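Local coordinates for SusD superfamily protein (Bacteroides fragilis NCTC 9343, PDB 3NQP), which probably binds glycans at the cell surface as a SusD-type outer-membrane lipoprotein, helping to capture them for uptake, at residues T282-V287 with L307-T312; G64-D69 with N314-Y319; D173-M178 with C205-V210. All blocks are in the same frame, centred on the assembly; numbering follows the deposited sequence. Where two conformers were deposited one is given.

Contact 1 of 3, residues T282-V287 with L307-T312; sequences TFTYNV and LDIQNT
The phenol ring of Tyr285 lies under the end of Ile309, whose CD1 methyl sits over the middle of one ring face, 3.7 Å from the ring centroid: a CH-pi contact. CG1 of Ile309 stands between its backbone N and carbonyl carbon (chi1 63°), and the chain then extends to bring CD1 over the ring. The same Ile309 CD1 methyl meets Thr284 tip to tip, 3.1 Å from OG1, a hydroxyl that is hydrogen-bonded to the carbonyl of Gly281. Leu307 takes the rim of the ring instead, with its CG at the edge in plane and CD1 3.8 Å from Tyr285 CE1. At the far end of the phenol, Leu307 N donates to Tyr285 OH over 2.9 Å with an N-H...O angle of 155°, and the hydroxyl is also bonded to Asp305. Farther along, Val287 CG2 rests 3.1 Å from Gln310 O at the type II' turn from Ile309 to Thr312, where Thr312 N and OG1 both bond to Ile309 O. Water 1 ties the two loops together by donating to Tyr285 O and Gln310 O and accepting from Val287 N. The amides of Asn286 and Asn311 are turned 46° apart and bring two acceptors, their OD1 atoms, within 3.1 Å of each other. OD1 of Asn286 also pairs with Thr289 and OD1 of Asn311 with Gly288 N; water 2 bridges the amides, donating to Asn286 OD1 and accepting from Asn311 ND2. Both segments belong to the long loop region between strand 265-269 and helix 321-325 of this SusD-family protein. With no helix or strand to align them, the two loops meet through an apolar ring face for a methyl, a hydroxyl bonded at the rim, and a water that satisfies backbone groups of both segments.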
ATOM      1  N   THR A 282      -5.109 -15.603   4.875  1.00 10.57           N
ATOM      2  CA  THR A 282      -4.714 -16.242   3.619  1.00 10.39           C
ATOM      3  C   THR A 282      -3.221 -16.244   3.335  1.00  8.85           C
ATOM      4  O   THR A 282      -2.804 -16.831   2.336  1.00  9.69           O
ATOM      5  CB  THR A 282      -5.432 -15.597   2.374  1.00  7.45           C
ATOM      6  OG1 THR A 282      -5.012 -14.254   2.207  1.00 11.77           O
ATOM      7  CG2 THR A 282      -6.996 -15.622   2.528  1.00 13.48           C
ATOM      8  N   PHE A 283      -2.414 -15.564   4.159  1.00  8.36           N
ATOM      9  CA  PHE A 283      -0.944 -15.612   4.026  1.00  9.36           C
ATOM     10  C   PHE A 283      -0.339 -16.589   5.053  1.00 11.96           C
ATOM     11  O   PHE A 283       0.864 -16.515   5.319  1.00 11.77           O
ATOM     12  CB  PHE A 283      -0.289 -14.244   4.285  1.00  7.20           C
ATOM     13  CG  PHE A 283      -0.451 -13.242   3.171  1.00  8.10           C
ATOM     14  CD1 PHE A 283      -1.670 -12.662   2.907  1.00 10.31           C
ATOM     15  CD2 PHE A 283       0.660 -12.797   2.458  1.00 11.21           C
ATOM     16  CE1 PHE A 283      -1.781 -11.709   1.876  1.00 11.25           C
ATOM     17  CE2 PHE A 283       0.549 -11.845   1.451  1.00  8.44           C
ATOM     18  CZ  PHE A 283      -0.655 -11.303   1.172  1.00 13.99           C
ATOM     19  N   THR A 284      -1.166 -17.442   5.662  1.00 12.06           N
ATOM     20  CA  THR A 284      -0.698 -18.298   6.775  1.00  9.76           C
ATOM     21  C   THR A 284      -0.592 -19.791   6.406  1.00 14.06           C
ATOM     22  O   THR A 284       0.278 -20.177   5.596  1.00 14.41           O
ATOM     23  CB  THR A 284      -1.520 -18.055   8.051  1.00 10.27           C
ATOM     24  OG1 THR A 284      -2.881 -18.499   7.901  1.00  7.83           O
ATOM     25  CG2 THR A 284      -1.479 -16.559   8.407  1.00  8.75           C
ATOM     26  N   TYR A 285      -1.457 -20.629   6.997  1.00 10.49           N
ATOM     27  CA  TYR A 285      -1.515 -22.025   6.665  1.00  7.84           C
ATOM     28  C   TYR A 285      -2.912 -22.547   7.123  1.00 12.63           C
ATOM     29  O   TYR A 285      -3.633 -21.901   7.924  1.00 10.48           O
ATOM     30  CB  TYR A 285      -0.373 -22.789   7.331  1.00  9.65           C
ATOM     31  CG  TYR A 285      -0.325 -22.492   8.805  1.00  9.36           C
ATOM     32  CD1 TYR A 285       0.342 -21.364   9.275  1.00 12.24           C
ATOM     33  CD2 TYR A 285      -0.980 -23.296   9.718  1.00 11.41           C
ATOM     34  CE1 TYR A 285       0.369 -21.047  10.628  1.00 14.73           C
ATOM     35  CE2 TYR A 285      -0.944 -22.982  11.109  1.00 12.81           C
ATOM     36  CZ  TYR A 285      -0.287 -21.857  11.540  1.00 14.50           C
ATOM     37  OH  TYR A 285      -0.276 -21.516  12.886  1.00 12.51           O
ATOM     38  N   ASN A 286      -3.279 -23.692   6.574  1.00 11.88           N
ATOM     39  CA  ASN A 286      -4.540 -24.352   6.835  1.00 11.99           C
ATOM     40  C   ASN A 286      -4.296 -25.500   7.822  1.00  9.61           C
ATOM     41  O   ASN A 286      -3.827 -26.553   7.428  1.00 12.15           O
ATOM     42  CB  ASN A 286      -5.040 -24.923   5.508  1.00 10.93           C
ATOM     43  CG  ASN A 286      -6.487 -25.390   5.550  1.00 15.57           C
ATOM     44  OD1 ASN A 286      -6.940 -25.967   6.522  1.00 14.32           O
ATOM     45  ND2 ASN A 286      -7.214 -25.148   4.458  1.00  8.69           N
ATOM     46  N   VAL A 287      -4.687 -25.345   9.068  1.00 13.29           N
ATOM     47  CA  VAL A 287      -4.470 -26.428  10.059  1.00 11.91           C
ATOM     48  C   VAL A 287      -5.288 -27.683   9.718  1.00 15.01           C
ATOM     49  O   VAL A 287      -4.820 -28.807   9.869  1.00 10.83           O
ATOM     50  CB  VAL A 287      -4.774 -25.947  11.457  1.00 14.83           C
ATOM     51  CG1 VAL A 287      -4.895 -27.132  12.440  1.00 15.87           C
ATOM     52  CG2 VAL A 287      -3.656 -25.026  11.912  1.00 14.80           C
ATOM     53  N   LEU A 307       1.260 -20.258  14.970  1.00 11.15           N
ATOM     54  CA  LEU A 307       0.729 -18.877  15.047  1.00 14.29           C
ATOM     55  C   LEU A 307      -0.508 -18.722  15.906  1.00 15.58           C
ATOM     56  O   LEU A 307      -0.911 -17.605  16.187  1.00 16.21           O
ATOM     57  CB  LEU A 307       0.435 -18.321  13.669  1.00 11.16           C
ATOM     58  CG  LEU A 307       1.685 -18.140  12.803  1.00 17.26           C
ATOM     59  CD1 LEU A 307       1.309 -17.437  11.500  1.00  9.32           C
ATOM     60  CD2 LEU A 307       2.859 -17.407  13.498  1.00 14.44           C
ATOM     61  N   ASP A 308      -1.091 -19.835  16.360  0.80 16.29           N
ATOM     62  CA  ASP A 308      -2.379 -19.792  17.055  0.80 16.20           C
ATOM     63  C   ASP A 308      -3.440 -19.129  16.172  0.80 14.44           C
ATOM     64  O   ASP A 308      -4.035 -18.084  16.491  0.80 13.96           O
ATOM     65  CB  ASP A 308      -2.274 -19.110  18.427  0.80 16.61           C
ATOM     66  CG  ASP A 308      -3.468 -19.441  19.340  0.80 19.92           C
ATOM     67  OD1 ASP A 308      -4.375 -20.221  18.963  0.80 15.05           O
ATOM     68  OD2 ASP A 308      -3.494 -18.904  20.451  0.80 18.93           O
ATOM     69  N   ILE A 309      -3.695 -19.782  15.059  1.00 12.03           N
ATOM     70  CA  ILE A 309      -4.759 -19.346  14.178  1.00 11.07           C
ATOM     71  C   ILE A 309      -5.855 -20.426  14.038  1.00 11.93           C
ATOM     72  O   ILE A 309      -6.827 -20.201  13.344  1.00 10.51           O
ATOM     73  CB  ILE A 309      -4.206 -18.951  12.795  1.00 11.03           C
ATOM     74  CG1 ILE A 309      -3.593 -20.147  12.128  1.00  7.26           C
ATOM     75  CG2 ILE A 309      -3.200 -17.729  12.895  1.00  7.61           C
ATOM     76  CD1 ILE A 309      -3.300 -20.040  10.584  1.00  9.41           C
ATOM     77  N   GLN A 310      -5.728 -21.543  14.757  1.00 11.42           N
ATOM     78  CA  GLN A 310      -6.685 -22.646  14.670  1.00 13.10           C
ATOM     79  C   GLN A 310      -6.939 -22.967  13.193  1.00 14.15           C
ATOM     80  O   GLN A 310      -5.982 -22.990  12.421  1.00 11.89           O
ATOM     81  CB  GLN A 310      -7.967 -22.308  15.413  1.00 16.95           C
ATOM     82  CG  GLN A 310      -7.784 -21.758  16.807  1.00 12.63           C
ATOM     83  CD  GLN A 310      -7.684 -20.273  16.830  1.00 13.60           C
ATOM     84  OE1 GLN A 310      -8.501 -19.570  16.212  1.00 15.20           O
ATOM     85  NE2 GLN A 310      -6.654 -19.752  17.532  1.00 11.32           N
ATOM     86  N   ASN A 311      -8.184 -23.221  12.791  1.00 10.19           N
ATOM     87  CA  ASN A 311      -8.470 -23.516  11.413  1.00  8.01           C
ATOM     88  C   ASN A 311      -8.953 -22.326  10.599  1.00  9.23           C
ATOM     89  O   ASN A 311      -9.693 -22.518   9.631  1.00 13.87           O
ATOM     90  CB  ASN A 311      -9.474 -24.671  11.242  1.00  8.86           C
ATOM     91  CG  ASN A 311      -9.384 -25.297   9.855  1.00 15.33           C
ATOM     92  OD1 ASN A 311      -8.307 -25.265   9.215  1.00 12.49           O
ATOM     93  ND2 ASN A 311     -10.496 -25.815   9.362  1.00 13.16           N
ATOM     94  N   THR A 312      -8.497 -21.131  10.940  1.00 10.29           N
ATOM     95  CA  THR A 312      -8.977 -19.918  10.313  1.00 10.28           C
ATOM     96  C   THR A 312      -8.192 -19.527   9.070  1.00 12.74           C
ATOM     97  O   THR A 312      -8.560 -18.538   8.399  1.00 13.43           O
ATOM     98  CB  THR A 312      -8.952 -18.722  11.320  1.00 13.02           C
ATOM     99  OG1 THR A 312      -7.599 -18.438  11.697  1.00 11.65           O
ATOM    100  CG2 THR A 312      -9.754 -19.025  12.578  1.00 13.44           C
TER
HETATM  101  O   HOH W   1      -5.585 -22.552   9.738  1.00 11.57           O
HETATM  102  O   HOH W   2      -9.688 -26.639   6.712  1.00 10.65           O

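Contact 2 of 3, residues G64-D69 with N314-Y319; sequences GVSNGD and NQTYEY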
ATOM      1  N   GLY A  64      -3.071 -24.231  -4.387  1.00 16.24           N
ATOM      2  CA  GLY A  64      -2.855 -23.317  -5.518  1.00 14.37           C
ATOM      3  C   GLY A  64      -3.145 -21.884  -5.084  1.00 15.72           C
ATOM      4  O   GLY A  64      -4.208 -21.602  -4.517  1.00 12.94           O
ATOM      5  N   VAL A  65      -2.226 -20.967  -5.391  1.00 12.38           N
ATOM      6  CA  VAL A  65      -2.343 -19.616  -4.899  1.00 13.16           C
ATOM      7  C   VAL A  65      -3.289 -18.817  -5.758  1.00 12.76           C
ATOM      8  O   VAL A  65      -3.551 -19.194  -6.890  1.00 12.35           O
ATOM      9  CB  VAL A  65      -0.971 -18.871  -4.846  1.00 14.81           C
ATOM     10  CG1 VAL A  65      -0.032 -19.534  -3.815  1.00 14.02           C
ATOM     11  CG2 VAL A  65      -0.361 -18.775  -6.227  1.00 14.65           C
ATOM     12  N   SER A  66      -3.811 -17.731  -5.202  1.00 11.43           N
ATOM     13  CA  SER A  66      -4.779 -16.880  -5.934  1.00 15.82           C
ATOM     14  C   SER A  66      -4.095 -15.832  -6.798  1.00 15.37           C
ATOM     15  O   SER A  66      -2.913 -15.508  -6.578  1.00 11.58           O
ATOM     16  CB  SER A  66      -5.716 -16.203  -4.947  1.00 14.74           C
ATOM     17  OG  SER A  66      -6.446 -17.187  -4.203  1.00 21.22           O
ATOM     18  N   ASN A  67      -4.852 -15.255  -7.747  1.00 12.25           N
ATOM     19  CA  ASN A  67      -4.385 -14.156  -8.564  1.00 14.19           C
ATOM     20  C   ASN A  67      -3.081 -14.466  -9.308  1.00 15.86           C
ATOM     21  O   ASN A  67      -2.249 -13.567  -9.542  1.00 15.34           O
ATOM     22  CB  ASN A  67      -4.241 -12.886  -7.699  1.00 14.19           C
ATOM     23  CG  ASN A  67      -5.570 -12.427  -7.097  1.00 19.32           C
ATOM     24  OD1 ASN A  67      -5.693 -12.275  -5.881  1.00 21.29           O
ATOM     25  ND2 ASN A  67      -6.600 -12.283  -7.956  1.00 11.98           N
ATOM     26  N   GLY A  68      -2.872 -15.722  -9.680  1.00 13.03           N
ATOM     27  CA  GLY A  68      -1.558 -16.081 -10.297  1.00 14.96           C
ATOM     28  C   GLY A  68      -1.278 -15.275 -11.565  1.00 13.69           C
ATOM     29  O   GLY A  68      -0.132 -14.908 -11.848  1.00 11.96           O
ATOM     30  N   ASP A  69      -2.305 -14.991 -12.354  1.00 13.98           N
ATOM     31  CA  ASP A  69      -2.097 -14.166 -13.556  1.00 16.15           C
ATOM     32  C   ASP A  69      -1.564 -12.747 -13.256  1.00 14.37           C
ATOM     33  O   ASP A  69      -0.713 -12.227 -14.011  1.00 16.18           O
ATOM     34  CB  ASP A  69      -3.362 -14.053 -14.390  1.00 15.02           C
ATOM     35  CG  ASP A  69      -3.713 -15.357 -15.115  1.00 22.53           C
ATOM     36  OD1 ASP A  69      -2.823 -16.037 -15.682  1.00 14.39           O
ATOM     37  OD2 ASP A  69      -4.914 -15.671 -15.122  1.00 14.85           O
ATOM     38  N   ASN A 314      -5.389 -20.103   5.491  1.00 10.45           N
ATOM     39  CA  ASN A 314      -4.927 -20.848   4.356  1.00 11.00           C
ATOM     40  C   ASN A 314      -3.654 -20.190   3.845  1.00 11.48           C
ATOM     41  O   ASN A 314      -3.208 -19.193   4.413  1.00 11.22           O
ATOM     42  CB  ASN A 314      -6.035 -21.075   3.265  1.00  9.58           C
ATOM     43  CG  ASN A 314      -6.368 -19.840   2.470  1.00 16.33           C
ATOM     44  OD1 ASN A 314      -5.491 -19.052   2.194  1.00 21.21           O
ATOM     45  ND2 ASN A 314      -7.640 -19.736   1.975  1.00 13.98           N
ATOM     46  N   GLN A 315      -3.019 -20.806   2.861  1.00 11.55           N
ATOM     47  CA  GLN A 315      -1.845 -20.217   2.229  1.00 13.35           C
ATOM     48  C   GLN A 315      -2.083 -20.111   0.733  1.00 12.23           C
ATOM     49  O   GLN A 315      -1.686 -20.969  -0.061  1.00 10.28           O
ATOM     50  CB  GLN A 315      -0.538 -20.976   2.518  1.00 13.63           C
ATOM     51  CG  GLN A 315       0.676 -20.069   2.194  1.00 11.38           C
ATOM     52  CD  GLN A 315       1.989 -20.665   2.573  1.00 11.94           C
ATOM     53  OE1 GLN A 315       2.164 -21.871   2.457  1.00 10.72           O
ATOM     54  NE2 GLN A 315       2.960 -19.816   2.977  1.00  8.59           N
ATOM     55  N   THR A 316      -2.785 -19.047   0.392  1.00 10.83           N
ATOM     56  CA  THR A 316      -3.107 -18.711  -0.979  1.00 12.02           C
ATOM     57  C   THR A 316      -2.398 -17.445  -1.471  1.00 12.93           C
ATOM     58  O   THR A 316      -2.584 -17.043  -2.595  1.00 10.48           O
ATOM     59  CB  THR A 316      -4.674 -18.585  -1.180  1.00 12.36           C
ATOM     60  OG1 THR A 316      -5.254 -17.745  -0.184  1.00 11.58           O
ATOM     61  CG2 THR A 316      -5.348 -19.996  -1.099  1.00  9.16           C
ATOM     62  N   TYR A 317      -1.566 -16.850  -0.629  1.00 11.75           N
ATOM     63  CA  TYR A 317      -0.629 -15.800  -0.999  1.00 10.55           C
ATOM     64  C   TYR A 317       0.651 -16.095  -0.222  1.00 13.25           C
ATOM     65  O   TYR A 317       0.588 -16.316   1.012  1.00 10.89           O
ATOM     66  CB  TYR A 317      -1.130 -14.372  -0.587  1.00  9.55           C
ATOM     67  CG  TYR A 317      -2.398 -13.977  -1.302  1.00 12.21           C
ATOM     68  CD1 TYR A 317      -3.638 -14.347  -0.795  1.00 13.57           C
ATOM     69  CD2 TYR A 317      -2.369 -13.307  -2.509  1.00 12.45           C
ATOM     70  CE1 TYR A 317      -4.810 -14.061  -1.454  1.00 10.17           C
ATOM     71  CE2 TYR A 317      -3.535 -13.003  -3.169  1.00 14.43           C
ATOM     72  CZ  TYR A 317      -4.763 -13.367  -2.635  1.00 13.48           C
ATOM     73  OH  TYR A 317      -5.930 -13.109  -3.302  1.00 15.91           O
ATOM     74  N   GLU A 318       1.782 -16.143  -0.913  1.00  8.79           N
ATOM     75  CA  GLU A 318       3.057 -16.460  -0.276  1.00 10.85           C
ATOM     76  C   GLU A 318       4.235 -15.764  -0.941  1.00 11.97           C
ATOM     77  O   GLU A 318       4.462 -15.904  -2.137  1.00  9.56           O
ATOM     78  CB  GLU A 318       3.372 -17.957  -0.322  1.00 11.15           C
ATOM     79  CG  GLU A 318       4.636 -18.390   0.567  1.00  8.16           C
ATOM     80  CD  GLU A 318       4.866 -19.903   0.525  1.00 10.89           C
ATOM     81  OE1 GLU A 318       4.065 -20.601  -0.125  1.00 12.33           O
ATOM     82  OE2 GLU A 318       5.809 -20.391   1.201  1.00 12.88           O
ATOM     83  N   TYR A 319       5.052 -15.115  -0.127  1.00 11.44           N
ATOM     84  CA  TYR A 319       6.271 -14.514  -0.637  1.00 12.44           C
ATOM     85  C   TYR A 319       7.313 -15.553  -0.944  1.00 11.54           C
ATOM     86  O   TYR A 319       7.477 -16.540  -0.213  1.00 10.96           O
ATOM     87  CB  TYR A 319       6.835 -13.515   0.350  1.00 10.83           C
ATOM     88  CG  TYR A 319       5.967 -12.295   0.486  1.00 11.55           C
ATOM     89  CD1 TYR A 319       6.076 -11.254  -0.412  1.00 10.58           C
ATOM     90  CD2 TYR A 319       5.033 -12.195   1.498  1.00  9.15           C
ATOM     91  CE1 TYR A 319       5.246 -10.124  -0.316  1.00  7.05           C
ATOM     92  CE2 TYR A 319       4.212 -11.029   1.631  1.00  8.67           C
ATOM     93  CZ  TYR A 319       4.334 -10.025   0.687  1.00 14.21           C
ATOM     94  OH  TYR A 319       3.550  -8.896   0.751  1.00 12.54           O
TER
HETATM   95  O   HOH W   3      -1.082 -15.482  -4.550  1.00 11.19           O
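Asn67 and Tyr317 meet through their polar ends: Tyr317 OH donates to Asn67 OD1 over 2.7 Å. The amide and ring planes are 40° apart, and the hydroxyl oxygen is tilted 24° from the plane of the amide carbonyl. Asn67 OD1 lies in plane at the ring edge, 3.5 Å from Tyr317 CE2. Tyr317 CG is anti to its own carbonyl carbon (chi1 -64°), starting the ring off beside the backbone N; Phe283 and Trp40 also pack against this ring, Trp40 edge-to-face. Ser66 CB approaches the same hydroxyl, 3.5 Å from Tyr317 OH, while Ser66 OG turns to Thr316 CB at 3.8 Å.

The backbones are pinned by Ser66 N donating to Thr316 O, a nearly straight bond 3.0 Å long. This joins the loop leading into helix 68-71, where Asn67 holds the N-cap position without a side-chain capping bond, to the loop ahead of helix 321-325. Here two regions of the SusD-like fold, far apart in sequence, lie side by side, and water 3 lies near both Ser66 O and Thr316 O.

Val65 touches the same carbonyl oxygen, its CB 3.3 Å from Thr316 O. On Thr316 the two branches part company. OG1, placed between the backbone N and the carbonyl carbon, donates to Asn314 OD1 within its own loop, whereas CG2 of Thr316 comes 3.9 Å from Gly64 O.

Contact 3 of 3, residues D173-M178 with C205-V210; sequences DLNKSM and CLMGEV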
ATOM      1  N   ASP A 173      -8.684  18.406  -6.521  1.00 13.54           N
ATOM      2  CA  ASP A 173      -9.296  17.824  -5.313  1.00 12.57           C
ATOM      3  C   ASP A 173      -8.409  17.852  -4.099  1.00 14.99           C
ATOM      4  O   ASP A 173      -8.890  18.072  -2.995  1.00 13.46           O
ATOM      5  CB  ASP A 173      -9.836  16.398  -5.562  1.00 14.28           C
ATOM      6  CG  ASP A 173     -11.124  16.397  -6.390  1.00 15.98           C
ATOM      7  OD1 ASP A 173     -11.763  17.477  -6.486  1.00 17.53           O
ATOM      8  OD2 ASP A 173     -11.492  15.330  -6.937  1.00 17.67           O
ATOM      9  N   LEU A 174      -7.110  17.646  -4.288  1.00 13.66           N
ATOM     10  CA  LEU A 174      -6.216  17.698  -3.139  1.00 14.03           C
ATOM     11  C   LEU A 174      -6.160  19.137  -2.594  1.00 14.73           C
ATOM     12  O   LEU A 174      -6.185  19.355  -1.380  1.00 13.43           O
ATOM     13  CB  LEU A 174      -4.828  17.236  -3.520  1.00 10.95           C
ATOM     14  CG  LEU A 174      -4.708  15.721  -3.790  1.00 13.32           C
ATOM     15  CD1 LEU A 174      -3.371  15.368  -4.505  1.00 14.18           C
ATOM     16  CD2 LEU A 174      -4.866  14.916  -2.501  1.00 12.25           C
ATOM     17  N   ASN A 175      -6.061  20.108  -3.486  1.00 14.55           N
ATOM     18  CA  ASN A 175      -6.050  21.519  -3.057  1.00 18.41           C
ATOM     19  C   ASN A 175      -7.343  21.922  -2.361  1.00 15.11           C
ATOM     20  O   ASN A 175      -7.296  22.641  -1.400  1.00 12.95           O
ATOM     21  CB  ASN A 175      -5.785  22.480  -4.229  1.00 17.69           C
ATOM     22  CG  ASN A 175      -4.323  22.467  -4.696  1.00 28.68           C
ATOM     23  OD1 ASN A 175      -3.401  22.047  -3.978  1.00 25.18           O
ATOM     24  ND2 ASN A 175      -4.111  22.962  -5.907  1.00 37.77           N
ATOM     25  N   LYS A 176      -8.486  21.479  -2.868  1.00 13.38           N
ATOM     26  CA  LYS A 176      -9.764  21.786  -2.232  1.00 16.31           C
ATOM     27  C   LYS A 176      -9.818  21.123  -0.840  1.00 15.77           C
ATOM     28  O   LYS A 176     -10.276  21.734   0.103  1.00 17.26           O
ATOM     29  CB  LYS A 176     -10.910  21.322  -3.097  1.00 14.64           C
ATOM     30  CG  LYS A 176     -12.191  22.115  -2.931  1.00 34.37           C
ATOM     31  CD  LYS A 176     -12.138  23.522  -3.469  1.00 39.11           C
ATOM     32  CE  LYS A 176     -13.566  24.125  -3.570  1.00 51.02           C
ATOM     33  NZ  LYS A 176     -13.658  25.508  -3.041  1.00 47.80           N
ATOM     34  N   SER A 177      -9.337  19.878  -0.737  1.00 13.36           N
ATOM     35  CA  SER A 177      -9.224  19.175   0.561  1.00 12.73           C
ATOM     36  C   SER A 177      -8.458  20.047   1.545  1.00 11.96           C
ATOM     37  O   SER A 177      -8.950  20.274   2.637  1.00 15.86           O
ATOM     38  CB  SER A 177      -8.619  17.766   0.444  1.00  8.51           C
ATOM     39  OG  SER A 177      -8.499  17.086   1.741  1.00 10.89           O
HETATM   40  N   MSE A 178      -7.293  20.548   1.167  1.00 13.75           N
HETATM   41  CA  MSE A 178      -6.500  21.400   2.086  1.00 14.49           C
HETATM   42  C   MSE A 178      -7.271  22.707   2.382  1.00 15.89           C
HETATM   43  O   MSE A 178      -7.223  23.258   3.499  1.00 14.69           O
HETATM   44  CB  MSE A 178      -5.107  21.707   1.525  1.00 13.46           C
HETATM   45  CG  MSE A 178      -4.250  20.540   1.178  1.00 13.34           C
HETATM   46 SE   MSE A 178      -3.796  19.641   2.887  0.75  9.41          SE
HETATM   47  CE  MSE A 178      -2.791  21.084   3.648  1.00 15.31           C
ATOM     48  N   CYS A 205      -0.030  13.609   3.145  1.00  9.71           N
ATOM     49  CA  CYS A 205       0.654  12.397   2.721  1.00 11.40           C
ATOM     50  C   CYS A 205       0.354  12.055   1.253  1.00 11.10           C
ATOM     51  O   CYS A 205       1.245  11.793   0.459  1.00  8.74           O
ATOM     52  CB  CYS A 205       0.243  11.195   3.566  1.00 13.25           C
ATOM     53  SG  CYS A 205       1.018  11.224   5.212  1.00 11.38           S
ATOM     54  N   LEU A 206      -0.919  12.022   0.932  1.00 12.08           N
ATOM     55  CA  LEU A 206      -1.359  11.824  -0.426  1.00 11.68           C
ATOM     56  C   LEU A 206      -0.739  12.855  -1.349  1.00 10.85           C
ATOM     57  O   LEU A 206      -0.330  12.506  -2.465  1.00 13.40           O
ATOM     58  CB  LEU A 206      -2.892  11.830  -0.524  1.00 12.29           C
ATOM     59  CG  LEU A 206      -3.516  11.469  -1.863  1.00 11.99           C
ATOM     60  CD1 LEU A 206      -2.979  10.147  -2.416  1.00  7.37           C
ATOM     61  CD2 LEU A 206      -5.043  11.389  -1.673  1.00 11.07           C
HETATM   62  N   MSE A 207      -0.639  14.110  -0.937  1.00 13.09           N
HETATM   63  CA  MSE A 207      -0.017  15.103  -1.834  1.00 10.57           C
HETATM   64  C   MSE A 207       1.451  14.771  -2.028  1.00 10.75           C
HETATM   65  O   MSE A 207       1.982  14.886  -3.115  1.00 11.26           O
HETATM   66  CB  MSE A 207      -0.189  16.557  -1.355  1.00 11.63           C
HETATM   67  CG  MSE A 207      -1.613  17.011  -1.305  1.00 14.58           C
HETATM   68 SE   MSE A 207      -1.812  18.819  -0.685  0.75 10.86          SE
HETATM   69  CE  MSE A 207      -1.332  19.647  -2.334  1.00 15.09           C
ATOM     70  N   GLY A 208       2.118  14.324  -0.960  1.00 12.27           N
ATOM     71  CA  GLY A 208       3.491  13.883  -1.086  1.00 10.68           C
ATOM     72  C   GLY A 208       3.621  12.740  -2.077  1.00 11.37           C
ATOM     73  O   GLY A 208       4.552  12.719  -2.876  1.00 12.32           O
ATOM     74  N   GLU A 209       2.680  11.797  -2.035  1.00 10.46           N
ATOM     75  CA  GLU A 209       2.737  10.613  -2.897  1.00 12.97           C
ATOM     76  C   GLU A 209       2.451  10.995  -4.357  1.00 12.62           C
ATOM     77  O   GLU A 209       3.167  10.581  -5.274  1.00 12.37           O
ATOM     78  CB  GLU A 209       1.739   9.547  -2.426  1.00 14.22           C
ATOM     79  CG  GLU A 209       2.009   8.139  -2.920  1.00 16.10           C
ATOM     80  CD  GLU A 209       1.019   7.152  -2.321  1.00 19.95           C
ATOM     81  OE1 GLU A 209      -0.090   7.528  -1.907  1.00 12.68           O
ATOM     82  OE2 GLU A 209       1.356   5.990  -2.230  1.00 16.33           O
ATOM     83  N   VAL A 210       1.427  11.807  -4.550  1.00 12.00           N
ATOM     84  CA  VAL A 210       0.985  12.239  -5.887  1.00 11.23           C
ATOM     85  C   VAL A 210       2.041  13.131  -6.571  1.00 10.59           C
ATOM     86  O   VAL A 210       2.466  12.835  -7.688  1.00 11.73           O
ATOM     87  CB  VAL A 210      -0.365  12.980  -5.821  1.00  9.65           C
ATOM     88  CG1 VAL A 210      -0.640  13.725  -7.152  1.00  9.55           C
ATOM     89  CG2 VAL A 210      -1.527  12.001  -5.464  1.00  9.62           C
TER
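An antiparallel helix pair in the helical part of this SusD-family protein, a region related to TPR-like helical repeats, brings Leu174 of helix 163-181 against Leu206, Met207 and Val210 of helix 200-216. The axes of the two short segments run at 156° and approach to 10.7 Å. No hydrogen bond crosses between the segments; the join is made mainly by apolar side chains.

Leu174 meets three partners: its CD2 touches CD2 of Leu206 at 3.6 Å, the two side chains crossing at about a right angle; its CD1 reaches tip to tip toward Val210, 4.0 Å from CG2; and its stem atom CB lies 3.9 Å from CG of Met207, whose chain slides past Leu174 in the opposite direction. Helix 110-135 closes in on the same group of side chains, with Ala125 against Leu174 and Phe129 against both Leu206 and Val210.

Residues 178 and 207 are selenomethionines. Met207 runs straight as far as SE and then bends at chi3, while Met178 is bent at both chi2 and chi3 and crosses it obliquely. CG of Met178 is 3.5 Å from SE of Met207, and the two selenium atoms are 4.2 Å apart. Met178 also packs back on Lys200, Thr203 and Glu204, near the start of the partner helix. At the more exposed border, Asn175 crosses Met207 at about a right angle, its OD1 3.6 Å from the Met207 CE methyl.

Overall arrangement
Contacts 1 and 2 lie on the same side of the chain's centre, their centres 14 Å apart, and touch directly: Thr282 O is 2.9 Å from Thr316 N and 3.2 Å from Tyr317 N, both probable hydrogen bonds. Segments 282-287, 307-312 and 314-319 belong to one loop region; 64-69 comes from far earlier in the chain, and contacts 1 and 3 both fall between the two segments of contact 2. Contact 3 is on the opposite side, its centre 39 Å from that of contact 1 and 34 Å from that of contact 2, with nearest atoms about 18 and 15 Å away. A 1,2-ethanediol, probably from crystallisation, sits about 6 Å from the side chain of Leu307.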